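Long-range contacts in aminotransferase (PDB 3IF2), which binds pyridoxal 5'-phosphate and probably moves amino groups between amino acids and keto acids, perhaps as a valine-pyruvate transaminase: residues D22-A27 and L392-E397; P33-G38 and L426-K431; V93-R98 and P318-D323. All blocks are in the same frame, centred on the assembly; numbering follows the deposited sequence.

Contact 1 (D22-A27 and L392-E397); sequences DDLGDA and LIVPSE
L392 drives its CD2 methyl into the side of helix 16-29, between A27 and L24, and so ties the N-terminal part of this fold type I aminotransferase to the small strands that follow helix 379-388. L392 and L24 carry the larger share of the contact, but the closest approach is to A27, whose CB lies 3.4 Å from L392 CD2. In L392 the first torsion sets CG anti to the carbonyl carbon (chi1 -83°). Its CD2 methyl is also 4.3 Å from L24 CD1. Behind it is the helix backbone: D23 O, already accepting the bond from A27 N, stands 4.1 Å from L392 CD2.

L24 has a second task. Its two methyls divide between L392 and V394, CD1 to the first and CD2 to the second, so the side-chain pairs across the contact are all apolar. Y383 of helix 379-388 also packs on L24, while its hydroxyl is hydrogen-bonded to D23 OD2. The V394 side chain is about 8 Å from that of N217, a cofactor-binding residue, and about 11 Å from the bound pyridoxal phosphate. On its helix-facing side, V394 CG2 meets L24 CD2 at 4.3 Å.

Contact 2 (P33-G38 and L426-K431); sequences PVNMLG and LIDGIK
N35 and L37, two residues apart on the chain, both reach toward the face of helix 423-441 where G429 leaves the backbone bare. N35 and D428 meet at about a right angle, with the amide and carboxylate planes turned 52° apart. The amide touches the aliphatic part of the aspartate: N35 ND2 lies 3.7 Å from D428 CB, and the same nitrogen is 3.7 Å from G429 N. The amide is held elsewhere, since N35 ND2 is hydrogen-bonded to T391 OG1 on the neighbouring parallel strand. An alanine in place of this asparagine would probably leave T391 OG1 without this partner and open a gap beside D428 CB.

L37 approaches the same glycine from another direction. CG is anti to the carbonyl carbon (chi1 -59°), and the two methyls part from it: L37 CD1 lies over the backbone at 4.0 Å from G429 CA, while L37 CD2 meets L426 CD2 at 3.9 Å, the two leucines crossing obliquely. A CB on G429 would fall only 2.6 Å from L37 CD1, so the missing side chain is what lets L37, just past the strand, come this close. Segment 33-38 is thus fitted to the helix by shape and van der Waals contact, and the N35 amide gives its hydrogen bond to the T391 hydroxyl of the adjoining strand rather than to the helix.

Contact 3 (V93-R98 and P318-D323); sequences VGFFNR and PLVAND
The R98 guanidinium has F95 CA over one face, 3.6 Å above the plane and offset toward the rim, while V320 O and D323 OD1 lie at its edge, in the plane. R98 and D323 reach toward each other tip to tip: R98 NH2 donates to D323 OD1 at 2.7 Å in a nearly straight hydrogen bond (177°) that is part of a salt bridge. That oxygen is approached from above the carboxylate plane, 41° out of it, and it also takes a hydrogen bond from H99 NE2. The same R98 NH2 makes a weak bond to V320 O at 2.9 Å.

F95 packs beside the bridge. Its CG is anti to the backbone N (chi1 -179°), and V320 crosses the side chain at about a right angle, V320 CG1 lying 3.4 Å from F95 CB. The D323 carboxylate plane is nearly perpendicular to the ring, with D323 OD1 3.2 Å from F95 CD2. H99 adds an edge-to-face contact with the F95 ring.

V320 O also accepts the bond from D323 N at the turn leading into helix 324-351. The arrangement is that of a basic side chain set at the carboxyl end of a helix: R98 of helix 86-100 meets the last turn of helix 311-321, whose carbonyl end would probably favour its charge.

In the fold
Contacts 1 and 2 are neighbours, their centres 12 Å apart, and share one piece of structure: strand 35-36 pairs in parallel with 391-392, and the backbones of N35 and L37 bond to that of L392. Helix 16-29 and strand 35-36 follow each other in the chain, so the N-terminal region is pinned twice, first to the residues after helix 379-388 and then to helix 423-441. Both are largely buried, contact 1 through apolar side chains, contact 2 through leucine packing plus an amide laid against the helix. Contact 3 is on the opposite side of the chain's centre from contact 1, their centres about 38 Å apart; it joins other helices and is partly exposed, and there a salt bridge accompanies the hydrophobic pair.

Contact 1 (D22-A27 and L392-E397)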
loop_
_atom_site.group_PDB
_atom_site.type_symbol
_atom_site.label_atom_id
_atom_site.label_comp_id
_atom_site.label_asym_id
_atom_site.label_seq_id
_atom_site.Cartn_x
_atom_site.Cartn_y
_atom_site.Cartn_z
ATOM N N ASP A 22 -18.441 -7.108 -5.170
ATOM C CA ASP A 22 -19.500 -6.563 -4.304
ATOM C C ASP A 22 -20.398 -7.678 -3.757
ATOM O O ASP A 22 -20.672 -7.708 -2.556
ATOM C CB ASP A 22 -20.360 -5.499 -5.031
ATOM C CG ASP A 22 -19.610 -4.183 -5.288
ATOM O OD1 ASP A 22 -18.676 -3.824 -4.538
ATOM O OD2 ASP A 22 -19.971 -3.490 -6.256
ATOM N N ASP A 23 -20.836 -8.588 -4.629
ATOM C CA ASP A 23 -21.661 -9.744 -4.212
ATOM C C ASP A 23 -20.938 -10.663 -3.208
ATOM O O ASP A 23 -21.554 -11.164 -2.266
ATOM C CB ASP A 23 -22.114 -10.556 -5.429
ATOM C CG ASP A 23 -23.089 -9.805 -6.318
ATOM O OD1 ASP A 23 -23.478 -8.663 -6.003
ATOM O OD2 ASP A 23 -23.478 -10.362 -7.355
ATOM N N LEU A 24 -19.643 -10.863 -3.423
ATOM C CA LEU A 24 -18.803 -11.661 -2.517
ATOM C C LEU A 24 -18.568 -10.927 -1.160
ATOM O O LEU A 24 -18.505 -11.573 -0.097
ATOM C CB LEU A 24 -17.484 -12.113 -3.207
ATOM C CG LEU A 24 -17.507 -13.378 -4.124
ATOM C CD1 LEU A 24 -18.660 -13.423 -5.133
ATOM C CD2 LEU A 24 -16.121 -13.603 -4.828
ATOM N N GLY A 25 -18.448 -9.596 -1.202
ATOM C CA GLY A 25 -18.318 -8.771 0.009
ATOM C C GLY A 25 -19.628 -8.669 0.782
ATOM O O GLY A 25 -19.612 -8.651 2.014
ATOM N N ASP A 26 -20.753 -8.594 0.061
ATOM C CA ASP A 26 -22.091 -8.501 0.665
ATOM C C ASP A 26 -22.476 -9.789 1.413
ATOM O O ASP A 26 -22.950 -9.712 2.561
ATOM C CB ASP A 26 -23.177 -8.145 -0.384
ATOM C CG ASP A 26 -23.093 -6.679 -0.900
ATOM O OD1 ASP A 26 -22.317 -5.850 -0.378
ATOM O OD2 ASP A 26 -23.835 -6.353 -1.855
ATOM N N ALA A 27 -22.265 -10.945 0.763
ATOM C CA ALA A 27 -22.538 -12.291 1.334
ATOM C C ALA A 27 -21.859 -12.520 2.689
ATOM O O ALA A 27 -22.495 -13.050 3.605
ATOM C CB ALA A 27 -22.117 -13.381 0.365
ATOM N N LEU A 392 -21.784 -19.808 -3.039
ATOM C CA LEU A 392 -20.999 -18.868 -3.836
ATOM C C LEU A 392 -19.722 -19.481 -4.374
ATOM O O LEU A 392 -18.921 -19.968 -3.605
ATOM C CB LEU A 392 -20.683 -17.602 -3.036
ATOM C CG LEU A 392 -21.805 -16.543 -3.011
ATOM C CD1 LEU A 392 -23.068 -17.030 -2.304
ATOM C CD2 LEU A 392 -21.303 -15.256 -2.355
ATOM N N ILE A 393 -19.562 -19.452 -5.697
ATOM C CA ILE A 393 -18.355 -19.886 -6.400
ATOM C C ILE A 393 -17.952 -18.708 -7.301
ATOM O O ILE A 393 -18.579 -17.665 -7.228
ATOM C CB ILE A 393 -18.584 -21.248 -7.139
ATOM C CG1 ILE A 393 -19.748 -21.222 -8.151
ATOM C CG2 ILE A 393 -18.895 -22.340 -6.112
ATOM C CD1 ILE A 393 -19.530 -20.401 -9.398
ATOM N N VAL A 394 -16.905 -18.840 -8.110
ATOM C CA VAL A 394 -16.509 -17.778 -9.055
ATOM C C VAL A 394 -16.634 -18.310 -10.507
ATOM O O VAL A 394 -16.090 -19.380 -10.815
ATOM C CB VAL A 394 -15.094 -17.247 -8.779
ATOM C CG1 VAL A 394 -14.834 -15.977 -9.592
ATOM C CG2 VAL A 394 -14.925 -16.919 -7.293
ATOM N N PRO A 395 -17.355 -17.576 -11.396
ATOM C CA PRO A 395 -17.486 -18.034 -12.797
ATOM C C PRO A 395 -16.197 -17.784 -13.594
ATOM O O PRO A 395 -15.446 -16.848 -13.293
ATOM C CB PRO A 395 -18.658 -17.208 -13.333
ATOM C CG PRO A 395 -18.581 -15.934 -12.605
ATOM C CD PRO A 395 -17.973 -16.241 -11.222
ATOM N N SER A 396 -15.952 -18.634 -14.583
ATOM C CA SER A 396 -14.736 -18.582 -15.400
ATOM C C SER A 396 -14.506 -17.373 -16.308
ATOM O O SER A 396 -13.354 -17.070 -16.616
ATOM C CB SER A 396 -14.660 -19.838 -16.282
ATOM O OG SER A 396 -15.876 -20.088 -17.011
ATOM N N GLU A 397 -15.563 -16.684 -16.736
ATOM C CA GLU A 397 -15.387 -15.583 -17.675
ATOM C C GLU A 397 -14.510 -14.402 -17.214
ATOM O O GLU A 397 -14.094 -13.617 -18.053
ATOM C CB GLU A 397 -16.720 -15.109 -18.248
ATOM C CG GLU A 397 -17.640 -14.341 -17.323
ATOM C CD GLU A 397 -18.885 -13.863 -18.072
ATOM O OE1 GLU A 397 -19.780 -14.711 -18.350
ATOM O OE2 GLU A 397 -18.947 -12.647 -18.391
#

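Contact 2 (P33-G38 and L426-K431)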
loop_
_atom_site.group_PDB
_atom_site.type_symbol
_atom_site.label_atom_id
_atom_site.label_comp_id
_atom_site.label_asym_id
_atom_site.label_seq_id
_atom_site.Cartn_x
_atom_site.Cartn_y
_atom_site.Cartn_z
ATOM N N PRO A 33 -26.729 -16.714 6.208
ATOM C CA PRO A 33 -25.518 -17.532 6.096
ATOM C C PRO A 33 -25.374 -18.084 4.670
ATOM O O PRO A 33 -26.367 -18.181 3.941
ATOM C CB PRO A 33 -25.743 -18.637 7.131
ATOM C CG PRO A 33 -27.203 -18.749 7.289
ATOM C CD PRO A 33 -27.844 -17.479 6.807
ATOM N N VAL A 34 -24.144 -18.414 4.286
ATOM C CA VAL A 34 -23.836 -18.919 2.938
ATOM C C VAL A 34 -22.761 -19.995 2.937
ATOM O O VAL A 34 -21.951 -20.055 3.867
ATOM C CB VAL A 34 -23.320 -17.762 2.017
ATOM C CG1 VAL A 34 -24.432 -16.756 1.748
ATOM C CG2 VAL A 34 -22.078 -17.083 2.640
ATOM N N ASN A 35 -22.767 -20.822 1.888
ATOM C CA ASN A 35 -21.723 -21.813 1.638
ATOM C C ASN A 35 -20.705 -21.021 0.826
ATOM O O ASN A 35 -20.840 -20.896 -0.384
ATOM C CB ASN A 35 -22.244 -23.028 0.850
ATOM C CG ASN A 35 -23.364 -23.775 1.562
ATOM O OD1 ASN A 35 -23.453 -23.776 2.789
ATOM N ND2 ASN A 35 -24.212 -24.436 0.787
HETATM N N MSE A 36 -19.707 -20.455 1.499
HETATM C CA MSE A 36 -18.718 -19.566 0.867
HETATM C C MSE A 36 -17.533 -20.340 0.260
HETATM O O MSE A 36 -16.562 -20.644 0.949
HETATM C CB MSE A 36 -18.263 -18.492 1.886
HETATM C CG MSE A 36 -17.149 -17.505 1.427
HETATM SE SE MSE A 36 -17.483 -16.697 -0.329
HETATM C CE MSE A 36 -15.964 -15.468 -0.319
ATOM N N LEU A 37 -17.643 -20.669 -1.031
ATOM C CA LEU A 37 -16.581 -21.348 -1.813
ATOM C C LEU A 37 -15.943 -20.440 -2.869
ATOM O O LEU A 37 -15.165 -20.916 -3.687
ATOM C CB LEU A 37 -17.154 -22.611 -2.498
ATOM C CG LEU A 37 -17.752 -23.674 -1.584
ATOM C CD1 LEU A 37 -18.336 -24.816 -2.421
ATOM C CD2 LEU A 37 -16.688 -24.177 -0.589
ATOM N N GLY A 38 -16.258 -19.140 -2.837
ATOM C CA GLY A 38 -15.745 -18.131 -3.794
ATOM C C GLY A 38 -14.553 -17.260 -3.404
ATOM O O GLY A 38 -13.997 -16.544 -4.262
ATOM N N LEU A 426 -17.747 -27.425 2.219
ATOM C CA LEU A 426 -17.499 -28.197 0.987
ATOM C C LEU A 426 -18.559 -29.280 0.725
ATOM O O LEU A 426 -18.939 -29.479 -0.435
ATOM C CB LEU A 426 -16.090 -28.822 0.971
ATOM C CG LEU A 426 -14.862 -27.930 0.700
ATOM C CD1 LEU A 426 -13.583 -28.630 1.201
ATOM C CD2 LEU A 426 -14.733 -27.529 -0.786
ATOM N N ILE A 427 -19.026 -29.960 1.778
ATOM C CA ILE A 427 -20.063 -30.999 1.653
ATOM C C ILE A 427 -21.412 -30.386 1.186
ATOM O O ILE A 427 -22.024 -30.865 0.220
ATOM C CB ILE A 427 -20.297 -31.796 3.009
ATOM C CG1 ILE A 427 -19.044 -32.576 3.449
ATOM C CG2 ILE A 427 -21.478 -32.779 2.896
ATOM C CD1 ILE A 427 -19.147 -33.131 4.888
ATOM N N ASP A 428 -21.845 -29.345 1.903
ATOM C CA ASP A 428 -23.093 -28.623 1.617
ATOM C C ASP A 428 -23.089 -27.956 0.233
ATOM O O ASP A 428 -24.053 -28.085 -0.524
ATOM C CB ASP A 428 -23.357 -27.539 2.685
ATOM C CG ASP A 428 -23.612 -28.104 4.083
ATOM O OD1 ASP A 428 -23.709 -29.340 4.273
ATOM O OD2 ASP A 428 -23.723 -27.274 5.005
ATOM N N GLY A 429 -21.999 -27.244 -0.069
ATOM C CA GLY A 429 -21.813 -26.520 -1.322
ATOM C C GLY A 429 -21.807 -27.423 -2.531
ATOM O O GLY A 429 -22.536 -27.170 -3.483
ATOM N N ILE A 430 -21.000 -28.484 -2.477
ATOM C CA ILE A 430 -20.921 -29.465 -3.567
ATOM C C ILE A 430 -22.271 -30.189 -3.751
ATOM O O ILE A 430 -22.648 -30.467 -4.893
ATOM C CB ILE A 430 -19.743 -30.443 -3.386
ATOM C CG1 ILE A 430 -18.428 -29.693 -3.545
ATOM C CG2 ILE A 430 -19.777 -31.575 -4.416
ATOM C CD1 ILE A 430 -17.241 -30.501 -3.140
ATOM N N LYS A 431 -22.996 -30.460 -2.656
ATOM C CA LYS A 431 -24.345 -31.070 -2.734
ATOM C C LYS A 431 -25.277 -30.206 -3.615
ATOM O O LYS A 431 -25.921 -30.736 -4.517
ATOM C CB LYS A 431 -24.966 -31.279 -1.331
ATOM C CG LYS A 431 -26.308 -32.059 -1.275
ATOM C CD LYS A 431 -26.856 -32.080 0.166
ATOM C CE LYS A 431 -28.146 -32.875 0.324
ATOM N NZ LYS A 431 -29.250 -32.351 -0.539
#

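Contact 3 (V93-R98 and P318-D323)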
loop_
_atom_site.group_PDB
_atom_site.type_symbol
_atom_site.label_atom_id
_atom_site.label_comp_id
_atom_site.label_asym_id
_atom_site.label_seq_id
_atom_site.Cartn_x
_atom_site.Cartn_y
_atom_site.Cartn_z
ATOM N N VAL A 93 17.937 -12.784 2.023
ATOM C CA VAL A 93 19.199 -12.937 1.273
ATOM C C VAL A 93 19.899 -14.227 1.701
ATOM O O VAL A 93 20.195 -15.083 0.868
ATOM C CB VAL A 93 20.163 -11.720 1.486
ATOM C CG1 VAL A 93 21.575 -12.026 0.997
ATOM C CG2 VAL A 93 19.602 -10.450 0.809
ATOM N N GLY A 94 20.144 -14.356 3.008
ATOM C CA GLY A 94 20.772 -15.556 3.574
ATOM C C GLY A 94 20.030 -16.834 3.212
ATOM O O GLY A 94 20.632 -17.797 2.720
ATOM N N PHE A 95 18.716 -16.810 3.427
ATOM C CA PHE A 95 17.787 -17.922 3.134
ATOM C C PHE A 95 17.820 -18.414 1.670
ATOM O O PHE A 95 17.981 -19.628 1.433
ATOM C CB PHE A 95 16.361 -17.500 3.523
ATOM C CG PHE A 95 15.315 -18.547 3.291
ATOM C CD1 PHE A 95 14.639 -18.611 2.070
ATOM C CD2 PHE A 95 14.986 -19.457 4.294
ATOM C CE1 PHE A 95 13.677 -19.577 1.839
ATOM C CE2 PHE A 95 14.021 -20.424 4.083
ATOM C CZ PHE A 95 13.369 -20.494 2.842
ATOM N N PHE A 96 17.655 -17.499 0.704
ATOM C CA PHE A 96 17.722 -17.879 -0.710
ATOM C C PHE A 96 19.115 -18.370 -1.124
ATOM O O PHE A 96 19.222 -19.338 -1.905
ATOM C CB PHE A 96 17.243 -16.759 -1.634
ATOM C CG PHE A 96 15.759 -16.490 -1.541
ATOM C CD1 PHE A 96 14.839 -17.472 -1.894
ATOM C CD2 PHE A 96 15.276 -15.246 -1.138
ATOM C CE1 PHE A 96 13.470 -17.234 -1.810
ATOM C CE2 PHE A 96 13.909 -15.007 -1.069
ATOM C CZ PHE A 96 13.005 -15.997 -1.409
ATOM N N ASN A 97 20.160 -17.723 -0.609
ATOM C CA ASN A 97 21.551 -18.141 -0.888
ATOM C C ASN A 97 21.896 -19.524 -0.291
ATOM O O ASN A 97 22.621 -20.279 -0.917
ATOM C CB ASN A 97 22.573 -17.064 -0.439
ATOM C CG ASN A 97 22.567 -15.823 -1.329
ATOM O OD1 ASN A 97 22.172 -15.868 -2.488
ATOM N ND2 ASN A 97 23.030 -14.717 -0.791
ATOM N N ARG A 98 21.381 -19.828 0.910
ATOM C CA ARG A 98 21.527 -21.161 1.553
ATOM C C ARG A 98 20.883 -22.246 0.717
ATOM O O ARG A 98 21.478 -23.290 0.488
ATOM C CB ARG A 98 20.803 -21.252 2.924
ATOM C CG ARG A 98 21.508 -20.673 4.129
ATOM C CD ARG A 98 20.931 -21.222 5.471
ATOM N NE ARG A 98 19.518 -20.928 5.765
ATOM C CZ ARG A 98 19.034 -19.752 6.197
ATOM N NH1 ARG A 98 19.806 -18.658 6.311
ATOM N NH2 ARG A 98 17.730 -19.646 6.470
ATOM N N PRO A 318 12.403 -14.161 12.044
ATOM C CA PRO A 318 13.006 -15.286 12.748
ATOM C C PRO A 318 12.679 -16.654 12.155
ATOM O O PRO A 318 13.522 -17.540 12.228
ATOM C CB PRO A 318 12.463 -15.151 14.187
ATOM C CG PRO A 318 11.243 -14.332 14.064
ATOM C CD PRO A 318 11.563 -13.367 12.958
ATOM N N LEU A 319 11.490 -16.816 11.575
ATOM C CA LEU A 319 11.087 -18.084 10.945
ATOM C C LEU A 319 11.861 -18.336 9.623
ATOM O O LEU A 319 11.969 -19.496 9.181
ATOM C CB LEU A 319 9.557 -18.151 10.723
ATOM C CG LEU A 319 8.625 -17.849 11.918
ATOM C CD1 LEU A 319 7.160 -17.926 11.523
ATOM C CD2 LEU A 319 8.881 -18.762 13.090
ATOM N N VAL A 320 12.364 -17.264 8.983
ATOM C CA VAL A 320 13.225 -17.372 7.773
ATOM C C VAL A 320 14.650 -17.720 8.241
ATOM O O VAL A 320 15.267 -18.664 7.715
ATOM C CB VAL A 320 13.211 -16.055 6.912
ATOM C CG1 VAL A 320 14.293 -16.063 5.857
ATOM C CG2 VAL A 320 11.864 -15.839 6.291
ATOM N N ALA A 321 15.143 -16.981 9.246
ATOM C CA ALA A 321 16.479 -17.202 9.843
ATOM C C ALA A 321 16.753 -18.645 10.236
ATOM O O ALA A 321 17.857 -19.149 9.988
ATOM C CB ALA A 321 16.714 -16.292 11.055
ATOM N N ASN A 322 15.762 -19.320 10.807
ATOM C CA ASN A 322 15.946 -20.715 11.265
ATOM C C ASN A 322 15.260 -21.796 10.390
ATOM O O ASN A 322 15.075 -22.932 10.843
ATOM C CB ASN A 322 15.498 -20.817 12.738
ATOM C CG ASN A 322 13.984 -20.707 12.920
ATOM O OD1 ASN A 322 13.202 -20.705 11.954
ATOM N ND2 ASN A 322 13.567 -20.638 14.163
ATOM N N ASP A 323 14.850 -21.416 9.175
ATOM C CA ASP A 323 14.118 -22.286 8.234
ATOM C C ASP A 323 12.765 -22.848 8.713
ATOM O O ASP A 323 12.187 -23.679 8.008
ATOM C CB ASP A 323 15.012 -23.425 7.679
ATOM C CG ASP A 323 16.133 -22.926 6.762
ATOM O OD1 ASP A 323 16.079 -21.783 6.250
ATOM O OD2 ASP A 323 17.090 -23.711 6.526
#